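Local coordinates for protein putative transcriptional regulator, IclR family (Arthrobacter aurescens, PDB 3OBF) that probably regulates transcription by binding DNA, and is represented here by its C-terminal IclR-type domain, a member of the GAF clan, at residues 4-9 with 24-29; 112-115 with 121-124; 126-131 with 137-142. One frame throughout, in Å; residues are numbered along the deposited sequence.

Interaction 1 of 3, residues 4-9 with 24-29; sequences EERRVA and SALMVW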
loop_
_atom_site.group_PDB
_atom_site.type_symbol
_atom_site.label_atom_id
_atom_site.label_comp_id
_atom_site.label_asym_id
_atom_site.label_seq_id
_atom_site.Cartn_x
_atom_site.Cartn_y
_atom_site.Cartn_z
ATOM N N GLU A 4 -0.989 16.267 -9.456
ATOM C CA GLU A 4 -2.268 15.766 -9.940
ATOM C C GLU A 4 -2.769 14.561 -9.103
ATOM O O GLU A 4 -3.961 14.462 -8.772
ATOM C CB GLU A 4 -2.228 15.430 -11.437
ATOM C CG GLU A 4 -3.644 15.412 -12.073
ATOM C CD GLU A 4 -3.714 14.744 -13.473
ATOM O OE1 GLU A 4 -2.700 14.742 -14.220
ATOM O OE2 GLU A 4 -4.806 14.223 -13.844
ATOM N N GLU A 5 -1.848 13.673 -8.743
ATOM C CA GLU A 5 -2.187 12.504 -7.939
ATOM C C GLU A 5 -2.799 12.968 -6.607
ATOM O O GLU A 5 -3.839 12.464 -6.184
ATOM C CB GLU A 5 -0.929 11.652 -7.649
ATOM C CG GLU A 5 -0.474 10.796 -8.847
ATOM C CD GLU A 5 0.382 11.561 -9.852
ATOM O OE1 GLU A 5 0.709 12.767 -9.681
ATOM O OE2 GLU A 5 0.754 10.936 -10.831
ATOM N N ARG A 6 -2.132 13.921 -5.965
ATOM C CA ARG A 6 -2.571 14.413 -4.675
ATOM C C ARG A 6 -3.932 15.088 -4.771
ATOM O O ARG A 6 -4.797 14.886 -3.905
ATOM C CB ARG A 6 -1.524 15.341 -4.047
ATOM C CG ARG A 6 -0.384 14.538 -3.350
ATOM C CD ARG A 6 0.581 15.430 -2.584
ATOM N NE ARG A 6 1.298 16.331 -3.490
ATOM C CZ ARG A 6 0.965 17.594 -3.762
ATOM N NH1 ARG A 6 1.702 18.295 -4.622
ATOM N NH2 ARG A 6 -0.085 18.171 -3.190
ATOM N N ARG A 7 -4.120 15.862 -5.836
ATOM C CA ARG A 7 -5.358 16.575 -6.035
ATOM C C ARG A 7 -6.530 15.602 -6.303
ATOM O O ARG A 7 -7.604 15.715 -5.718
ATOM C CB ARG A 7 -5.190 17.607 -7.173
ATOM C CG ARG A 7 -6.490 18.146 -7.745
ATOM C CD ARG A 7 -6.311 19.588 -8.231
ATOM N NE ARG A 7 -5.845 20.436 -7.116
ATOM C CZ ARG A 7 -5.252 21.634 -7.246
ATOM N NH1 ARG A 7 -5.046 22.166 -8.453
ATOM N NH2 ARG A 7 -4.853 22.309 -6.168
ATOM N N VAL A 8 -6.310 14.640 -7.180
ATOM C CA VAL A 8 -7.373 13.736 -7.552
ATOM C C VAL A 8 -7.692 12.803 -6.385
ATOM O O VAL A 8 -8.838 12.418 -6.186
ATOM C CB VAL A 8 -6.973 12.934 -8.809
ATOM C CG1 VAL A 8 -7.765 11.652 -8.900
ATOM C CG2 VAL A 8 -7.159 13.787 -10.054
ATOM N N ALA A 9 -6.678 12.468 -5.593
ATOM C CA ALA A 9 -6.858 11.501 -4.545
ATOM C C ALA A 9 -7.577 12.070 -3.354
ATOM O O ALA A 9 -8.283 11.324 -2.670
ATOM C CB ALA A 9 -5.512 10.849 -4.085
ATOM N N SER A 24 -7.026 6.745 5.676
ATOM C CA SER A 24 -6.733 6.496 4.233
ATOM C C SER A 24 -5.498 7.330 3.889
ATOM O O SER A 24 -5.372 8.451 4.371
ATOM C CB SER A 24 -7.825 7.036 3.325
ATOM O OG SER A 24 -9.061 6.586 3.771
ATOM N N ALA A 25 -4.616 6.810 3.044
ATOM C CA ALA A 25 -3.379 7.508 2.730
ATOM C C ALA A 25 -2.992 7.276 1.297
ATOM O O ALA A 25 -3.229 6.202 0.759
ATOM C CB ALA A 25 -2.260 7.035 3.635
ATOM N N LEU A 26 -2.383 8.286 0.687
ATOM C CA LEU A 26 -1.806 8.155 -0.608
ATOM C C LEU A 26 -0.288 8.025 -0.405
ATOM O O LEU A 26 0.353 8.894 0.207
ATOM C CB LEU A 26 -2.132 9.386 -1.473
ATOM C CG LEU A 26 -1.615 9.348 -2.936
ATOM C CD1 LEU A 26 -2.474 8.385 -3.784
ATOM C CD2 LEU A 26 -1.600 10.738 -3.601
HETATM N N MSE A 27 0.269 6.929 -0.926
HETATM C CA MSE A 27 1.691 6.661 -0.831
HETATM C C MSE A 27 2.375 6.879 -2.192
HETATM O O MSE A 27 1.780 6.631 -3.260
HETATM C CB MSE A 27 1.938 5.224 -0.368
HETATM C CG MSE A 27 1.020 4.751 0.716
HETATM SE SE MSE A 27 1.184 5.835 2.363
HETATM C CE MSE A 27 2.903 5.196 2.973
ATOM N N VAL A 28 3.623 7.348 -2.134
ATOM C CA VAL A 28 4.504 7.363 -3.300
ATOM C C VAL A 28 5.804 6.592 -3.024
ATOM O O VAL A 28 6.198 6.400 -1.874
ATOM C CB VAL A 28 4.818 8.781 -3.824
ATOM C CG1 VAL A 28 3.520 9.499 -4.259
ATOM C CG2 VAL A 28 5.630 9.581 -2.770
ATOM N N TRP A 29 6.448 6.165 -4.111
ATOM C CA TRP A 29 7.623 5.314 -4.064
ATOM C C TRP A 29 8.806 6.147 -4.483
ATOM O O TRP A 29 8.741 6.817 -5.523
ATOM C CB TRP A 29 7.421 4.196 -5.081
ATOM C CG TRP A 29 8.470 3.112 -5.093
ATOM C CD1 TRP A 29 9.224 2.713 -6.172
ATOM C CD2 TRP A 29 8.849 2.268 -4.002
ATOM N NE1 TRP A 29 10.061 1.681 -5.807
ATOM C CE2 TRP A 29 9.855 1.394 -4.479
ATOM C CE3 TRP A 29 8.449 2.171 -2.666
ATOM C CZ2 TRP A 29 10.446 0.429 -3.674
ATOM C CZ3 TRP A 29 9.039 1.201 -1.866
ATOM C CH2 TRP A 29 10.019 0.341 -2.372
#

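Interaction 2 of 3, residues 112-115 with 121-124; sequences VNFG and EVGV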
loop_
_atom_site.group_PDB
_atom_site.type_symbol
_atom_site.label_atom_id
_atom_site.label_comp_id
_atom_site.label_asym_id
_atom_site.label_seq_id
_atom_site.Cartn_x
_atom_site.Cartn_y
_atom_site.Cartn_z
ATOM N N VAL A 112 -1.686 -7.213 1.452
ATOM C CA VAL A 112 -2.118 -7.397 2.805
ATOM C C VAL A 112 -0.914 -7.462 3.763
ATOM O O VAL A 112 0.077 -8.126 3.484
ATOM C CB VAL A 112 -2.908 -8.716 2.909
ATOM C CG1 VAL A 112 -2.950 -9.189 4.325
ATOM C CG2 VAL A 112 -4.337 -8.537 2.371
ATOM N N ASN A 113 -1.003 -6.729 4.862
ATOM C CA ASN A 113 -0.079 -6.867 5.979
ATOM C C ASN A 113 -0.924 -7.137 7.215
ATOM O O ASN A 113 -1.599 -6.258 7.716
ATOM C CB ASN A 113 0.750 -5.581 6.131
ATOM C CG ASN A 113 1.582 -5.547 7.413
ATOM O OD1 ASN A 113 1.878 -6.577 8.048
ATOM N ND2 ASN A 113 1.975 -4.351 7.795
ATOM N N PHE A 114 -0.930 -8.367 7.688
ATOM C CA PHE A 114 -1.843 -8.733 8.769
ATOM C C PHE A 114 -1.047 -8.886 10.064
ATOM O O PHE A 114 -0.753 -9.983 10.433
ATOM C CB PHE A 114 -2.579 -10.048 8.424
ATOM C CG PHE A 114 -3.747 -10.380 9.354
ATOM C CD1 PHE A 114 -4.829 -9.505 9.485
ATOM C CD2 PHE A 114 -3.765 -11.565 10.071
ATOM C CE1 PHE A 114 -5.906 -9.798 10.326
ATOM C CE2 PHE A 114 -4.832 -11.877 10.918
ATOM C CZ PHE A 114 -5.912 -10.994 11.053
ATOM N N GLY A 115 -0.664 -7.788 10.711
ATOM C CA GLY A 115 0.210 -7.831 11.902
ATOM C C GLY A 115 1.601 -8.384 11.640
ATOM O O GLY A 115 2.257 -8.927 12.550
ATOM N N GLU A 121 -0.609 -3.747 14.242
ATOM C CA GLU A 121 -1.064 -2.988 13.075
ATOM C C GLU A 121 -1.345 -3.888 11.892
ATOM O O GLU A 121 -0.666 -4.879 11.663
ATOM C CB GLU A 121 -0.053 -1.922 12.638
ATOM C CG GLU A 121 0.646 -1.116 13.729
ATOM C CD GLU A 121 1.785 -0.260 13.146
ATOM O OE1 GLU A 121 2.346 -0.611 12.069
ATOM O OE2 GLU A 121 2.113 0.776 13.761
ATOM N N VAL A 122 -2.328 -3.485 11.115
ATOM C CA VAL A 122 -2.752 -4.193 9.926
ATOM C C VAL A 122 -2.694 -3.184 8.763
ATOM O O VAL A 122 -2.670 -1.982 9.005
ATOM C CB VAL A 122 -4.162 -4.703 10.191
ATOM C CG1 VAL A 122 -5.076 -4.584 9.006
ATOM C CG2 VAL A 122 -4.127 -6.092 10.776
ATOM N N GLY A 123 -2.662 -3.661 7.517
ATOM C CA GLY A 123 -2.730 -2.788 6.363
ATOM C C GLY A 123 -3.134 -3.469 5.076
ATOM O O GLY A 123 -2.804 -4.643 4.834
ATOM N N VAL A 124 -3.864 -2.743 4.244
ATOM C CA VAL A 124 -4.045 -3.146 2.869
ATOM C C VAL A 124 -3.676 -1.968 1.973
ATOM O O VAL A 124 -3.883 -0.834 2.348
ATOM C CB VAL A 124 -5.511 -3.582 2.561
ATOM C CG1 VAL A 124 -5.891 -4.897 3.312
ATOM C CG2 VAL A 124 -6.501 -2.435 2.870
#

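Interaction 3 of 3, residues 126-131 with 137-142; sequences SPVYDH and ASVLIP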
loop_
_atom_site.group_PDB
_atom_site.type_symbol
_atom_site.label_atom_id
_atom_site.label_comp_id
_atom_site.label_asym_id
_atom_site.label_seq_id
_atom_site.Cartn_x
_atom_site.Cartn_y
_atom_site.Cartn_z
ATOM N N SER A 126 -3.317 -0.688 -2.468
ATOM C CA SER A 126 -3.636 -0.938 -3.883
ATOM C C SER A 126 -2.928 0.062 -4.806
ATOM O O SER A 126 -2.693 1.190 -4.402
ATOM C CB SER A 126 -5.147 -0.837 -4.117
ATOM O OG SER A 126 -5.811 -1.833 -3.344
ATOM N N PRO A 127 -2.588 -0.353 -6.046
ATOM C CA PRO A 127 -1.795 0.517 -6.923
ATOM C C PRO A 127 -2.672 1.520 -7.684
ATOM O O PRO A 127 -3.838 1.255 -7.926
ATOM C CB PRO A 127 -1.095 -0.472 -7.876
ATOM C CG PRO A 127 -2.079 -1.688 -7.922
ATOM C CD PRO A 127 -2.722 -1.736 -6.568
ATOM N N VAL A 128 -2.099 2.677 -8.016
ATOM C CA VAL A 128 -2.754 3.706 -8.794
ATOM C C VAL A 128 -1.908 3.805 -10.035
ATOM O O VAL A 128 -0.684 3.788 -9.928
ATOM C CB VAL A 128 -2.738 5.060 -8.031
ATOM C CG1 VAL A 128 -3.172 6.227 -8.951
ATOM C CG2 VAL A 128 -3.643 4.980 -6.807
ATOM N N TYR A 129 -2.543 3.866 -11.204
ATOM C CA TYR A 129 -1.822 3.976 -12.483
ATOM C C TYR A 129 -2.126 5.268 -13.233
ATOM O O TYR A 129 -3.229 5.806 -13.117
ATOM C CB TYR A 129 -2.158 2.797 -13.418
ATOM C CG TYR A 129 -1.813 1.469 -12.832
ATOM C CD1 TYR A 129 -0.540 0.947 -12.959
ATOM C CD2 TYR A 129 -2.773 0.726 -12.160
ATOM C CE1 TYR A 129 -0.219 -0.310 -12.404
ATOM C CE2 TYR A 129 -2.478 -0.513 -11.627
ATOM C CZ TYR A 129 -1.200 -1.018 -11.749
ATOM O OH TYR A 129 -0.917 -2.235 -11.190
ATOM N N ASP A 130 -1.151 5.738 -14.014
ATOM C CA ASP A 130 -1.352 6.896 -14.892
ATOM C C ASP A 130 -1.774 6.422 -16.284
ATOM O O ASP A 130 -1.957 5.210 -16.506
ATOM C CB ASP A 130 -0.099 7.793 -14.952
ATOM C CG ASP A 130 1.109 7.155 -15.715
ATOM O OD1 ASP A 130 0.960 6.172 -16.514
ATOM O OD2 ASP A 130 2.239 7.684 -15.517
ATOM N N HIS A 131 -1.945 7.373 -17.204
ATOM C CA HIS A 131 -2.474 7.088 -18.535
ATOM C C HIS A 131 -1.506 6.242 -19.393
ATOM O O HIS A 131 -1.890 5.661 -20.389
ATOM C CB HIS A 131 -2.866 8.402 -19.240
ATOM C CG HIS A 131 -1.691 9.253 -19.635
ATOM N ND1 HIS A 131 -1.054 9.119 -20.856
ATOM C CD2 HIS A 131 -1.042 10.247 -18.977
ATOM C CE1 HIS A 131 -0.067 9.997 -20.934
ATOM N NE2 HIS A 131 -0.037 10.696 -19.810
ATOM N N ALA A 137 1.413 5.589 -7.687
ATOM C CA ALA A 137 1.116 5.803 -6.292
ATOM C C ALA A 137 0.412 4.568 -5.806
ATOM O O ALA A 137 0.122 3.664 -6.585
ATOM C CB ALA A 137 0.218 7.044 -6.114
ATOM N N SER A 138 0.121 4.526 -4.521
ATOM C CA SER A 138 -0.816 3.559 -4.041
ATOM C C SER A 138 -1.683 4.113 -2.938
ATOM O O SER A 138 -1.312 5.060 -2.261
ATOM C CB SER A 138 -0.109 2.268 -3.635
ATOM O OG SER A 138 0.263 2.277 -2.312
ATOM N N VAL A 139 -2.864 3.531 -2.778
ATOM C CA VAL A 139 -3.726 3.888 -1.654
ATOM C C VAL A 139 -3.519 2.876 -0.517
ATOM O O VAL A 139 -3.491 1.664 -0.771
ATOM C CB VAL A 139 -5.192 3.918 -2.102
ATOM C CG1 VAL A 139 -6.152 4.160 -0.862
ATOM C CG2 VAL A 139 -5.379 4.993 -3.222
ATOM N N LEU A 140 -3.345 3.379 0.707
ATOM C CA LEU A 140 -3.125 2.557 1.886
ATOM C C LEU A 140 -4.254 2.776 2.911
ATOM O O LEU A 140 -4.661 3.916 3.157
ATOM C CB LEU A 140 -1.764 2.900 2.520
ATOM C CG LEU A 140 -1.384 2.388 3.935
ATOM C CD1 LEU A 140 -1.243 0.867 3.963
ATOM C CD2 LEU A 140 -0.093 3.083 4.522
ATOM N N ILE A 141 -4.757 1.675 3.483
ATOM C CA ILE A 141 -5.602 1.732 4.651
ATOM C C ILE A 141 -4.835 1.036 5.770
ATOM O O ILE A 141 -4.741 -0.201 5.791
ATOM C CB ILE A 141 -7.014 1.058 4.458
ATOM C CG1 ILE A 141 -7.794 1.670 3.270
ATOM C CG2 ILE A 141 -7.838 1.187 5.777
ATOM C CD1 ILE A 141 -9.140 0.950 2.967
ATOM N N PRO A 142 -4.239 1.818 6.685
ATOM C CA PRO A 142 -3.693 1.191 7.900
ATOM C C PRO A 142 -4.736 1.168 9.021
ATOM O O PRO A 142 -5.579 2.045 9.070
ATOM C CB PRO A 142 -2.548 2.117 8.261
ATOM C CG PRO A 142 -3.075 3.575 7.765
ATOM C CD PRO A 142 -4.092 3.290 6.683
#

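Interaction 1 of 3, residues 4-9 with 24-29
Leu26 presses its branched end against the first turns of helix 3-20, overlapping Glu5, Arg6 and Ala9, and accounts for about half of the 141 Å² buried here. Its CG is anti to the backbone N (chi1 -177°), which carries both methyls out from the strand toward the helix. CD1 rests on the methyl of Ala9, with 3.9 Å between Leu26 CD1 and Ala9 CB; CD2 lies equally close to that carbon, so the alanine meets both branches of the fork. CD2 also reaches the helix backbone, 3.8 Å from Glu5 O. That carbonyl oxygen already accepts the helical bond from Ala9 N, and the methyl merely packs beside it. On the Arg6 flank, Leu26 CD2 is 3.9 Å from Arg6 CA and 4.0 Å from Arg6 CG, the two side chains crossing at about a right angle. Of the arginine, CA and CG do the touching; its NH1 is hydrogen-bonded to Ser1 O. Glu5 contributes its CB and backbone, while its carboxylate end leads away from the strand. The contact is packing alone, one strand side chain whose methyls meet a methyl, a methylene and the helix backbone. The short segments 4-9 and 24-29 run nearly antiparallel, at 166°, their axes 9.9 Å apart at closest, as expected of a helix laid on a sheet. Strand 24-29 lies between strands 34-40 and 135-144; Leu26 also touches Ala137 of the latter, while Met27, a selenomethionine, packs on Phe67 of helix 62-69.

Interaction 2 of 3, residues 112-115 with 121-124
Val122 meets the opposite strand with all three carbons of its side chain. Its CB stands 3.9 Å from Asn113 O, and CG1 passes the same oxygen at slightly longer range. CG2 does most of the touching: Val122 CG2 is 3.7 Å from Phe114 CD1, approaching the ring obliquely, and 3.9 Å from Gly115 N. Phe114 and Val122 form a non-hydrogen-bonded antiparallel pair, and their side chains lie side by side, pointing the same way. Further along that face the Val112–Val124 pair meets through Val112 CG2 and Val124 CG1, 4.1 Å apart. Between the two pairs, Asn113 and Gly123 exchange both backbone bonds: Asn113 N to Gly123 O is 2.8 Å and nearly straight, with an N-H...O angle of 168°, whereas the return bond from Gly123 N to Asn113 O is more bent at the hydrogen (147°). Toward the turn the ladder frays, and Gly115 N reaches Glu121 O only weakly. Asn113 ties that turn down with its amide, OD1 accepting from Glu116 N and ND2 bonded to Thr117 OG1. This is the beta hairpin of strands 111-114 and 121-129, at the edge of the chain's sheet. Leu153 of helix 150-170 covers Val112, Phe114 and Val122, Lys145 makes a cation-pi contact with the Phe114 ring, and Arg101 of helix 92-108 and Gln65 of helix 62-69 both bond Val112 O.

Interaction 3 of 3, residues 126-131 with 137-142
Strands 126-129 and 137-142 run antiparallel with their short axes at 146°, a marked twist, and Ser126 trades two backbone bonds with Val139: Ser126 N to Val139 O and Val139 N to Ser126 O, both 2.9 Å. A third, from Val128 N to Ala137 O at 2.8 Å, arrives well above the carbonyl plane, 39° out of it. Between them, at the Pro127–Ser138 pair, the strands draw close: Ser138 CB lies 2.9 Å from Ser126 O, tight packing and not a bond. Val128 CB sits 3.5 Å from Ala137 O and packs on the alanine methyl, Val128 CB and Ala137 CB being 4.0 Å apart. With CG1 taking the place anti to the backbone N (chi1 169°), CG2 is left to slant across to Val139, where Val128 CG2 and Val139 CG2 are 4.0 Å apart. Ser126 shares this face, touching Cys160, Ala161 and Ala164 of helix 150-170. Ser138 and Pro127 point to the other face, against Val66 of helix 62-69. Backbone bonds thus set the register of this beta hairpin; the face toward helix 150-170 is lined by small apolar groups, and there the hydroxyl of Ser126 is matched by a backbone carbonyl, Gly109 O.

All three contacts reach one antiparallel sheet: interaction 1 lays a helix on it, while interactions 2 and 3 are pairings within it. Interactions 2 and 3 share strand 121-129, which pairs with the edge strand 111-114 in one and with 135-144 in the other; they meet where Val124 O lies 2.9 Å from Ile141 N, probably a hydrogen bond, though their centres are about 16 Å apart. Interaction 3 in turn borders interaction 1, centres about 7 Å apart, through probable bonds between Met27 N and Ser138 O and between Ala25 O and Leu140 N, both 2.8 Å. Interactions 1 and 2, about 20 Å apart between centres, do not touch; interaction 3 bridges them.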